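Local coordinates for glycosyl hydrolases family 2, sugar binding domain protein (Bacteroides uniformis str. 3978 T3 ii, PDB 6D1P) that probably hydrolyses O-glycosidic bonds as a gut bacterial beta-glucuronidase of glycosyl hydrolase family 2, at residues Thr328-Asp333 with Thr348-Ile353; Ile361-Tyr366 with Ile371-Cys376; Gly598-Asp603 with Glu608-Phe613. One frame throughout, in Å; residues are numbered along the deposited sequence. Where two conformers were deposited one is given.

Three contacts of the TIM barrel domain illustrate how a barrel's helices and loops are fastened round its strands. Contacts 1 and 2 lie in consecutive beta-alpha-beta units, their centres about 8 Å apart, on the neighbouring parallel strands 321-329 and 360-362; ND1 of His331 lies 2.7 Å from OH of Tyr366, probably a hydrogen bond. Contact 3 lies about 11 Å from contact 1 between centres. There OH of Tyr610 probably hydrogen-bonds to O of Gln352 at 2.6 Å, and NE of Arg602 forms a 2.7 Å salt bridge with OD2 of Asp333, a sodium ligand. Contacts 2 and 3 do not touch, their nearest atoms being about 10 Å apart.

Contact 1. Residues Thr328-Asp333 with Thr348-Ile353; sequences THRHED and TEMQQI. With NA (sodium ion), chain C.
Arg330 and Glu349 join the loop just past strand 321-329 to helix 343-356 through a two-point salt bridge. NH2 of Arg330 donates to OE1 of Glu349 over 2.8 Å, almost straight at 178°, while NE gives a weaker, bent bond to OE2 of Glu349 at 2.9 Å. The carboxylate sits at the guanidinium edge, but the two planes are turned 48° apart, and OE1 is met from above its own plane. A bend at chi3 (-61°) swings the guanidinium round to present this edge. Lys579 also pairs with OE1 of Glu349. A lysine here, with one nitrogen in place of two, would probably lose the paired grip and leave the Glu349 carboxylate tied mainly through Lys579 and freer to turn.

Van der Waals packing accompanies the bridge: SD of Met350 lies 3.8 Å from CD of Arg330, the chains crossing at about a right angle. Further back along the strand, the CG2 methyls of Thr328 and Ile353 meet at 3.9 Å.

The sodium ion is bound by Asp333 through both O and OD2, each at 3.0 Å, by a water that also accepts from the backbone N of His331, and by O of Asp580.

Strand 321-329 and helix 343-356 open a beta-alpha-beta unit completed by strand 360-362, whose Ile361 touches Thr328, Arg330 and Ile353, while helix 370-379 packs against Met350.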
loop_
_atom_site.group_PDB
_atom_site.type_symbol
_atom_site.label_atom_id
_atom_site.label_comp_id
_atom_site.label_asym_id
_atom_site.label_seq_id
_atom_site.Cartn_x
_atom_site.Cartn_y
_atom_site.Cartn_z
ATOM N N THR A 328 -6.545 -23.416 26.346
ATOM C CA THR A 328 -6.759 -22.153 25.650
ATOM C C THR A 328 -6.184 -22.284 24.232
ATOM O O THR A 328 -5.695 -23.353 23.829
ATOM C CB THR A 328 -6.141 -20.986 26.455
ATOM O OG1 THR A 328 -6.708 -19.729 26.049
ATOM C CG2 THR A 328 -4.623 -20.935 26.331
ATOM N N HIS A 329 -6.289 -21.203 23.451
ATOM C CA HIS A 329 -5.542 -21.065 22.207
ATOM C C HIS A 329 -4.742 -19.769 22.245
ATOM O O HIS A 329 -5.010 -18.869 23.053
ATOM C CB HIS A 329 -6.422 -20.991 20.943
ATOM C CG HIS A 329 -7.412 -22.098 20.774
ATOM N ND1 HIS A 329 -8.535 -22.221 21.562
ATOM C CD2 HIS A 329 -7.506 -23.065 19.832
ATOM C CE1 HIS A 329 -9.254 -23.245 21.143
ATOM N NE2 HIS A 329 -8.652 -23.773 20.092
ATOM N N ARG A 330 -3.785 -19.671 21.325
ATOM C CA ARG A 330 -3.083 -18.425 21.045
ATOM C C ARG A 330 -2.829 -18.350 19.547
ATOM O O ARG A 330 -2.658 -19.378 18.883
ATOM C CB ARG A 330 -1.745 -18.322 21.806
ATOM C CG ARG A 330 -0.664 -19.229 21.240
ATOM C CD ARG A 330 0.680 -19.100 21.957
ATOM N NE ARG A 330 1.258 -17.759 21.870
ATOM C CZ ARG A 330 1.966 -17.310 20.838
ATOM N NH1 ARG A 330 2.186 -18.085 19.788
ATOM N NH2 ARG A 330 2.464 -16.083 20.859
ATOM N N HIS A 331 -2.844 -17.132 19.014
ATOM C CA HIS A 331 -2.444 -16.870 17.638
ATOM C C HIS A 331 -1.039 -16.300 17.644
ATOM O O HIS A 331 -0.560 -15.793 18.665
ATOM C CB HIS A 331 -3.399 -15.882 16.958
ATOM C CG HIS A 331 -4.444 -16.528 16.099
ATOM N ND1 HIS A 331 -4.134 -17.325 15.015
ATOM C CD2 HIS A 331 -5.798 -16.478 16.153
ATOM C CE1 HIS A 331 -5.248 -17.752 14.451
ATOM N NE2 HIS A 331 -6.273 -17.252 15.118
ATOM N N GLU A 332 -0.357 -16.387 16.507
ATOM C CA GLU A 332 0.939 -15.718 16.388
ATOM C C GLU A 332 0.673 -14.289 15.915
ATOM O O GLU A 332 0.760 -13.947 14.731
ATOM C CB GLU A 332 1.885 -16.506 15.490
ATOM C CG GLU A 332 2.556 -17.650 16.279
ATOM C CD GLU A 332 3.698 -18.320 15.541
ATOM O OE1 GLU A 332 3.829 -18.096 14.306
ATOM O OE2 GLU A 332 4.457 -19.071 16.198
ATOM N N ASP A 333 0.333 -13.453 16.895
ATOM C CA ASP A 333 -0.239 -12.129 16.719
ATOM C C ASP A 333 -0.026 -11.371 18.024
ATOM O O ASP A 333 -0.222 -11.937 19.108
ATOM C CB ASP A 333 -1.740 -12.236 16.387
ATOM C CG ASP A 333 -2.436 -10.881 16.301
ATOM O OD1 ASP A 333 -2.578 -10.343 15.189
ATOM O OD2 ASP A 333 -2.869 -10.347 17.344
ATOM N N THR A 348 7.009 -14.009 28.070
ATOM C CA THR A 348 6.049 -13.268 28.872
ATOM C C THR A 348 4.645 -13.839 28.721
ATOM O O THR A 348 3.928 -14.024 29.713
ATOM C CB THR A 348 6.077 -11.792 28.464
ATOM O OG1 THR A 348 7.344 -11.230 28.815
ATOM C CG2 THR A 348 4.962 -11.026 29.161
ATOM N N GLU A 349 4.243 -14.138 27.477
ATOM C CA GLU A 349 2.865 -14.548 27.219
ATOM C C GLU A 349 2.609 -15.964 27.707
ATOM O O GLU A 349 1.593 -16.234 28.360
ATOM C CB GLU A 349 2.552 -14.423 25.729
ATOM C CG GLU A 349 1.241 -15.079 25.293
ATOM C CD GLU A 349 1.070 -15.051 23.767
ATOM O OE1 GLU A 349 1.988 -14.503 23.088
ATOM O OE2 GLU A 349 0.046 -15.574 23.251
ATOM N N MET A 350 3.515 -16.887 27.395
ATOM C CA MET A 350 3.336 -18.264 27.850
ATOM C C MET A 350 3.299 -18.337 29.376
ATOM O O MET A 350 2.449 -19.033 29.949
ATOM C CB MET A 350 4.435 -19.155 27.266
ATOM C CG MET A 350 4.464 -19.181 25.734
ATOM S SD MET A 350 2.851 -19.540 24.993
ATOM C CE MET A 350 2.528 -21.173 25.647
ATOM N N GLN A 351 4.164 -17.573 30.057
ATOM C CA GLN A 351 4.079 -17.492 31.516
ATOM C C GLN A 351 2.715 -16.987 31.964
ATOM O O GLN A 351 2.138 -17.515 32.919
ATOM C CB GLN A 351 5.186 -16.592 32.082
ATOM C CG GLN A 351 6.392 -17.355 32.604
ATOM C CD GLN A 351 7.519 -16.445 33.079
ATOM O OE1 GLN A 351 7.325 -15.593 33.960
ATOM N NE2 GLN A 351 8.713 -16.630 32.500
ATOM N N GLN A 352 2.184 -15.968 31.291
ATOM C CA GLN A 352 0.877 -15.447 31.671
ATOM C C GLN A 352 -0.192 -16.530 31.564
ATOM O O GLN A 352 -1.115 -16.599 32.391
ATOM C CB GLN A 352 0.527 -14.255 30.782
ATOM C CG GLN A 352 -0.353 -13.189 31.421
ATOM C CD GLN A 352 -0.632 -12.028 30.452
ATOM O OE1 GLN A 352 -0.403 -12.153 29.251
ATOM N NE2 GLN A 352 -1.131 -10.910 30.970
ATOM N N ILE A 353 -0.069 -17.387 30.550
ATOM C CA ILE A 353 -1.012 -18.480 30.353
ATOM C C ILE A 353 -0.848 -19.518 31.457
ATOM O O ILE A 353 -1.823 -19.908 32.116
ATOM C CB ILE A 353 -0.815 -19.098 28.953
ATOM C CG1 ILE A 353 -1.163 -18.065 27.875
ATOM C CG2 ILE A 353 -1.617 -20.384 28.808
ATOM C CD1 ILE A 353 -1.068 -18.563 26.468
HETATM NA NA NA C . -2.998 -11.624 20.049
HETATM O O HOH W 1 -0.629 -14.694 20.927
HETATM O O HOH W 2 -3.115 -14.423 20.289
#

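Contact 2. Residues Ile361-Tyr366 with Ile371-Cys376; sequences IRLGHY and IILRLC
Leu363, just past the end of strand 360-362, packs against the helix that follows, in the beta-alpha-beta unit made by strand 360-362, helix 370-379 and strand 382-386 of the TIM barrel. The contact is wholly apolar and buried, with no hydrogen bond passing between the two segments.

Branched side chains do most of the packing. The two methyls of Leu363 part to meet successive helix residues: CD2 comes to 3.8 Å from CG2 of Ile372, and CD1 to 3.7 Å from CD2 of Leu373. Leu363 and Ile372 run past one another in opposite directions, whereas Leu373 meets Leu363 at a slant. Although the CB of Leu373 does not point at the strand, and its CG is set opposite the carbonyl carbon (chi1 -79°), its CD2 methyl nevertheless comes in to Leu363. Val383 of the next strand touches Leu363 as well as Cys376, and Val420 touches Leu373, so the same layer continues round the barrel wall.

Hydrogen bonds work within and around the pair. Leu363 is the centre of an inverse gamma turn, in which the backbone N of Gly364 bonds weakly to O of Arg362; the turn takes the chain out of the strand. On the other side of the strand from Leu363, Arg362 forms salt bridges with Glu386 and Glu512.

One helical turn beyond Ile372, sulfur provides the remaining contact: SG of Cys376 rests 3.9 Å from CG2 of Ile361.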
loop_
_atom_site.group_PDB
_atom_site.type_symbol
_atom_site.label_atom_id
_atom_site.label_comp_id
_atom_site.label_asym_id
_atom_site.label_seq_id
_atom_site.Cartn_x
_atom_site.Cartn_y
_atom_site.Cartn_z
ATOM N N ILE A 361 -3.051 -26.257 25.401
ATOM C CA ILE A 361 -3.199 -25.176 24.440
ATOM C C ILE A 361 -3.234 -25.753 23.029
ATOM O O ILE A 361 -2.477 -26.673 22.693
ATOM C CB ILE A 361 -2.077 -24.131 24.612
ATOM C CG1 ILE A 361 -2.316 -22.924 23.689
ATOM C CG2 ILE A 361 -0.696 -24.772 24.404
ATOM C CD1 ILE A 361 -1.398 -21.737 24.005
ATOM N N ARG A 362 -4.143 -25.216 22.219
ATOM C CA ARG A 362 -4.162 -25.427 20.778
ATOM C C ARG A 362 -3.558 -24.198 20.107
ATOM O O ARG A 362 -4.011 -23.076 20.341
ATOM C CB ARG A 362 -5.592 -25.680 20.288
ATOM C CG ARG A 362 -5.764 -25.843 18.772
ATOM C CD ARG A 362 -7.182 -26.339 18.480
ATOM N NE ARG A 362 -7.601 -26.247 17.074
ATOM C CZ ARG A 362 -8.634 -25.525 16.647
ATOM N NH1 ARG A 362 -9.348 -24.783 17.497
ATOM N NH2 ARG A 362 -8.954 -25.540 15.364
ATOM N N LEU A 363 -2.543 -24.416 19.273
ATOM C CA LEU A 363 -1.680 -23.339 18.777
ATOM C C LEU A 363 -2.246 -22.707 17.499
ATOM O O LEU A 363 -1.611 -22.698 16.443
ATOM C CB LEU A 363 -0.271 -23.876 18.544
ATOM C CG LEU A 363 0.433 -24.456 19.780
ATOM C CD1 LEU A 363 1.814 -24.981 19.419
ATOM C CD2 LEU A 363 0.530 -23.411 20.891
ATOM N N GLY A 364 -3.433 -22.122 17.627
ATOM C CA GLY A 364 -4.058 -21.532 16.470
ATOM C C GLY A 364 -4.306 -22.586 15.408
ATOM O O GLY A 364 -4.516 -23.770 15.705
ATOM N N HIS A 365 -4.223 -22.165 14.144
ATOM C CA HIS A 365 -4.540 -23.031 13.022
ATOM C C HIS A 365 -3.311 -23.344 12.178
ATOM O O HIS A 365 -3.418 -23.553 10.967
ATOM C CB HIS A 365 -5.644 -22.404 12.168
ATOM C CG HIS A 365 -6.905 -22.137 12.924
ATOM N ND1 HIS A 365 -7.523 -23.096 13.705
ATOM C CD2 HIS A 365 -7.657 -21.017 13.040
ATOM C CE1 HIS A 365 -8.614 -22.583 14.248
ATOM N NE2 HIS A 365 -8.715 -21.322 13.864
ATOM N N TYR A 366 -2.141 -23.404 12.801
ATOM C CA TYR A 366 -0.916 -23.632 12.043
ATOM C C TYR A 366 0.191 -24.010 13.021
ATOM O O TYR A 366 0.101 -23.744 14.227
ATOM C CB TYR A 366 -0.532 -22.385 11.225
ATOM C CG TYR A 366 -0.809 -21.116 11.995
ATOM C CD1 TYR A 366 0.076 -20.666 12.972
ATOM C CD2 TYR A 366 -1.981 -20.390 11.782
ATOM C CE1 TYR A 366 -0.182 -19.499 13.696
ATOM C CE2 TYR A 366 -2.257 -19.219 12.499
ATOM C CZ TYR A 366 -1.352 -18.789 13.463
ATOM O OH TYR A 366 -1.622 -17.659 14.183
ATOM N N ILE A 371 9.945 -21.871 19.626
ATOM C CA ILE A 371 10.065 -21.257 20.944
ATOM C C ILE A 371 8.827 -21.540 21.774
ATOM O O ILE A 371 8.911 -21.742 22.992
ATOM C CB ILE A 371 10.318 -19.744 20.810
ATOM C CG1 ILE A 371 11.563 -19.509 19.959
ATOM C CG2 ILE A 371 10.496 -19.109 22.167
ATOM C CD1 ILE A 371 11.737 -18.091 19.502
ATOM N N ILE A 372 7.657 -21.561 21.133
ATOM C CA ILE A 372 6.426 -21.844 21.865
ATOM C C ILE A 372 6.403 -23.294 22.328
ATOM O O ILE A 372 5.982 -23.598 23.451
ATOM C CB ILE A 372 5.208 -21.514 20.988
ATOM C CG1 ILE A 372 5.249 -20.037 20.541
ATOM C CG2 ILE A 372 3.926 -21.890 21.715
ATOM C CD1 ILE A 372 4.953 -19.070 21.630
ATOM N N LEU A 373 6.858 -24.208 21.469
ATOM C CA LEU A 373 6.893 -25.623 21.824
ATOM C C LEU A 373 7.826 -25.862 23.004
ATOM O O LEU A 373 7.461 -26.540 23.973
ATOM C CB LEU A 373 7.324 -26.446 20.605
ATOM C CG LEU A 373 6.277 -26.734 19.523
ATOM C CD1 LEU A 373 5.314 -27.763 20.067
ATOM C CD2 LEU A 373 5.501 -25.484 19.016
ATOM N N ARG A 374 9.038 -25.297 22.942
ATOM C CA ARG A 374 9.950 -25.401 24.075
ATOM C C ARG A 374 9.317 -24.842 25.342
ATOM O O ARG A 374 9.414 -25.453 26.410
ATOM C CB ARG A 374 11.261 -24.684 23.767
ATOM C CG ARG A 374 12.130 -25.416 22.779
ATOM C CD ARG A 374 13.176 -24.491 22.182
ATOM N NE ARG A 374 13.151 -24.596 20.730
ATOM C CZ ARG A 374 13.543 -23.644 19.892
ATOM N NH1 ARG A 374 14.007 -22.481 20.357
ATOM N NH2 ARG A 374 13.452 -23.861 18.585
ATOM N N LEU A 375 8.631 -23.700 25.240
ATOM C CA LEU A 375 7.964 -23.154 26.421
ATOM C C LEU A 375 6.872 -24.086 26.950
ATOM O O LEU A 375 6.672 -24.186 28.167
ATOM C CB LEU A 375 7.398 -21.770 26.103
ATOM C CG LEU A 375 8.460 -20.658 26.049
ATOM C CD1 LEU A 375 7.980 -19.454 25.202
ATOM C CD2 LEU A 375 8.869 -20.220 27.461
ATOM N N CYS A 376 6.165 -24.778 26.065
ATOM C CA CYS A 376 5.151 -25.722 26.521
ATOM C C CYS A 376 5.804 -26.923 27.201
ATOM O O CYS A 376 5.382 -27.345 28.284
ATOM C CB CYS A 376 4.277 -26.151 25.335
ATOM S SG CYS A 376 3.196 -24.812 24.732
#

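Contact 3. Residues Gly598-Asp603 with Glu608-Phe613; sequences GVVQRD and ESYYVF
Val599 points its side chain toward Ser609, Tyr610 and Phe613 near the start of helix 609-617, with its two methyls turned to different neighbours. CG1 lies beside the backbone N (chi1 -74°), which directs it to both Ser609 and Phe613: it stands 3.1 Å from OG of Ser609, a tight approach, and 3.8 Å from CE2 of Phe613, reached obliquely to the ring. The other methyl, CG2, lies near the plane of the Tyr610 ring, at its edge, while the carbonyl O of Val599 comes to 3.5 Å from CB of Tyr610.

Here, in the TIM barrel domain, the loop after strand 594-595 packs back on the helix it leads into, and Met356 of helix 343-356 and Phe557 of helix 550-564 both pack on Val599.

Val600 takes the next position along the loop. Its side chain runs alongside Tyr610, pointing the same way, and CG1 of Val600 approaches CD2 of Tyr610 to 3.7 Å, obliquely to the ring. Tyr610 extends its ring past both valines, its chi1 of 174° setting CG opposite the backbone N, toward helix 343-356, where OH is hydrogen-bonded to the backbone O of Gln352.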
loop_
_atom_site.group_PDB
_atom_site.type_symbol
_atom_site.label_atom_id
_atom_site.label_comp_id
_atom_site.label_asym_id
_atom_site.label_seq_id
_atom_site.Cartn_x
_atom_site.Cartn_y
_atom_site.Cartn_z
ATOM N N GLY A 598 -10.443 -12.739 23.582
ATOM C CA GLY A 598 -9.388 -13.006 24.533
ATOM C C GLY A 598 -9.838 -12.751 25.961
ATOM O O GLY A 598 -10.839 -12.087 26.219
ATOM N N VAL A 599 -9.098 -13.304 26.926
ATOM C CA VAL A 599 -9.244 -12.823 28.295
ATOM C C VAL A 599 -8.189 -11.785 28.635
ATOM O O VAL A 599 -8.154 -11.285 29.772
ATOM C CB VAL A 599 -9.251 -13.974 29.330
ATOM C CG1 VAL A 599 -10.576 -14.707 29.269
ATOM C CG2 VAL A 599 -8.098 -14.952 29.102
ATOM N N VAL A 600 -7.331 -11.435 27.675
ATOM C CA VAL A 600 -6.387 -10.335 27.808
ATOM C C VAL A 600 -6.369 -9.596 26.481
ATOM O O VAL A 600 -6.637 -10.178 25.421
ATOM C CB VAL A 600 -4.946 -10.784 28.178
ATOM C CG1 VAL A 600 -4.927 -11.734 29.389
ATOM C CG2 VAL A 600 -4.262 -11.422 26.995
ATOM N N GLN A 601 -6.034 -8.307 26.550
ATOM C CA GLN A 601 -6.002 -7.442 25.377
ATOM C C GLN A 601 -4.853 -7.842 24.462
ATOM O O GLN A 601 -3.974 -8.630 24.828
ATOM C CB GLN A 601 -5.847 -5.979 25.793
ATOM C CG GLN A 601 -7.074 -5.394 26.426
ATOM C CD GLN A 601 -6.932 -3.918 26.669
ATOM O OE1 GLN A 601 -6.499 -3.160 25.776
ATOM N NE2 GLN A 601 -7.279 -3.485 27.883
ATOM N N ARG A 602 -4.837 -7.245 23.273
ATOM C CA ARG A 602 -3.854 -7.639 22.272
ATOM C C ARG A 602 -2.425 -7.309 22.695
ATOM O O ARG A 602 -1.487 -7.926 22.175
ATOM C CB ARG A 602 -4.193 -6.982 20.938
ATOM C CG ARG A 602 -3.426 -7.533 19.757
ATOM C CD ARG A 602 -4.081 -7.131 18.450
ATOM N NE ARG A 602 -3.354 -7.697 17.337
ATOM C CZ ARG A 602 -2.629 -6.992 16.477
ATOM N NH1 ARG A 602 -2.543 -5.665 16.571
ATOM N NH2 ARG A 602 -1.997 -7.623 15.504
ATOM N N ASP A 603 -2.234 -6.391 23.654
ATOM C CA ASP A 603 -0.902 -6.127 24.191
ATOM C C ASP A 603 -0.600 -6.947 25.441
ATOM O O ASP A 603 0.444 -6.736 26.071
ATOM C CB ASP A 603 -0.716 -4.623 24.479
ATOM C CG ASP A 603 -1.616 -4.101 25.615
ATOM O OD1 ASP A 603 -2.392 -4.889 26.186
ATOM O OD2 ASP A 603 -1.547 -2.882 25.938
ATOM N N GLU A 608 -10.772 -8.635 32.997
ATOM C CA GLU A 608 -11.171 -9.213 34.275
ATOM C C GLU A 608 -11.639 -10.658 34.145
ATOM O O GLU A 608 -11.705 -11.371 35.155
ATOM C CB GLU A 608 -12.235 -8.328 34.925
ATOM C CG GLU A 608 -11.777 -6.856 34.967
ATOM C CD GLU A 608 -12.283 -6.084 36.174
ATOM O OE1 GLU A 608 -12.235 -6.615 37.327
ATOM O OE2 GLU A 608 -12.741 -4.945 35.964
ATOM N N SER A 609 -11.906 -11.124 32.929
ATOM C CA SER A 609 -12.189 -12.536 32.732
ATOM C C SER A 609 -10.960 -13.404 32.930
ATOM O O SER A 609 -11.107 -14.599 33.196
ATOM C CB SER A 609 -12.739 -12.760 31.337
ATOM O OG SER A 609 -11.904 -12.111 30.388
ATOM N N TYR A 610 -9.749 -12.847 32.773
ATOM C CA TYR A 610 -8.542 -13.628 33.038
ATOM C C TYR A 610 -8.541 -14.189 34.465
ATOM O O TYR A 610 -8.012 -15.279 34.700
ATOM C CB TYR A 610 -7.299 -12.762 32.789
ATOM C CG TYR A 610 -5.962 -13.409 33.163
ATOM C CD1 TYR A 610 -5.435 -13.284 34.457
ATOM C CD2 TYR A 610 -5.215 -14.120 32.221
ATOM C CE1 TYR A 610 -4.199 -13.865 34.801
ATOM C CE2 TYR A 610 -3.986 -14.712 32.559
ATOM C CZ TYR A 610 -3.487 -14.580 33.857
ATOM O OH TYR A 610 -2.273 -15.155 34.191
ATOM N N TYR A 611 -9.144 -13.464 35.419
ATOM C CA TYR A 611 -9.168 -13.870 36.824
ATOM C C TYR A 611 -10.274 -14.872 37.106
ATOM O O TYR A 611 -10.155 -15.673 38.042
ATOM C CB TYR A 611 -9.324 -12.633 37.717
ATOM C CG TYR A 611 -8.223 -11.636 37.414
ATOM C CD1 TYR A 611 -6.934 -11.865 37.875
ATOM C CD2 TYR A 611 -8.448 -10.516 36.611
ATOM C CE1 TYR A 611 -5.908 -11.008 37.583
ATOM C CE2 TYR A 611 -7.400 -9.633 36.308
ATOM C CZ TYR A 611 -6.135 -9.902 36.799
ATOM O OH TYR A 611 -5.063 -9.101 36.549
ATOM N N VAL A 612 -11.354 -14.842 36.323
ATOM C CA VAL A 612 -12.348 -15.898 36.432
ATOM C C VAL A 612 -11.696 -17.245 36.180
ATOM O O VAL A 612 -11.819 -18.169 36.994
ATOM C CB VAL A 612 -13.515 -15.644 35.471
ATOM C CG1 VAL A 612 -14.472 -16.802 35.524
ATOM C CG2 VAL A 612 -14.202 -14.333 35.835
ATOM N N PHE A 613 -10.943 -17.358 35.080
ATOM C CA PHE A 613 -10.218 -18.603 34.811
ATOM C C PHE A 613 -9.194 -18.886 35.896
ATOM O O PHE A 613 -9.050 -20.035 36.340
ATOM C CB PHE A 613 -9.523 -18.560 33.441
ATOM C CG PHE A 613 -10.446 -18.857 32.279
ATOM C CD1 PHE A 613 -10.793 -20.165 31.965
ATOM C CD2 PHE A 613 -10.986 -17.831 31.521
ATOM C CE1 PHE A 613 -11.653 -20.446 30.937
ATOM C CE2 PHE A 613 -11.849 -18.107 30.460
ATOM C CZ PHE A 613 -12.184 -19.415 30.171
#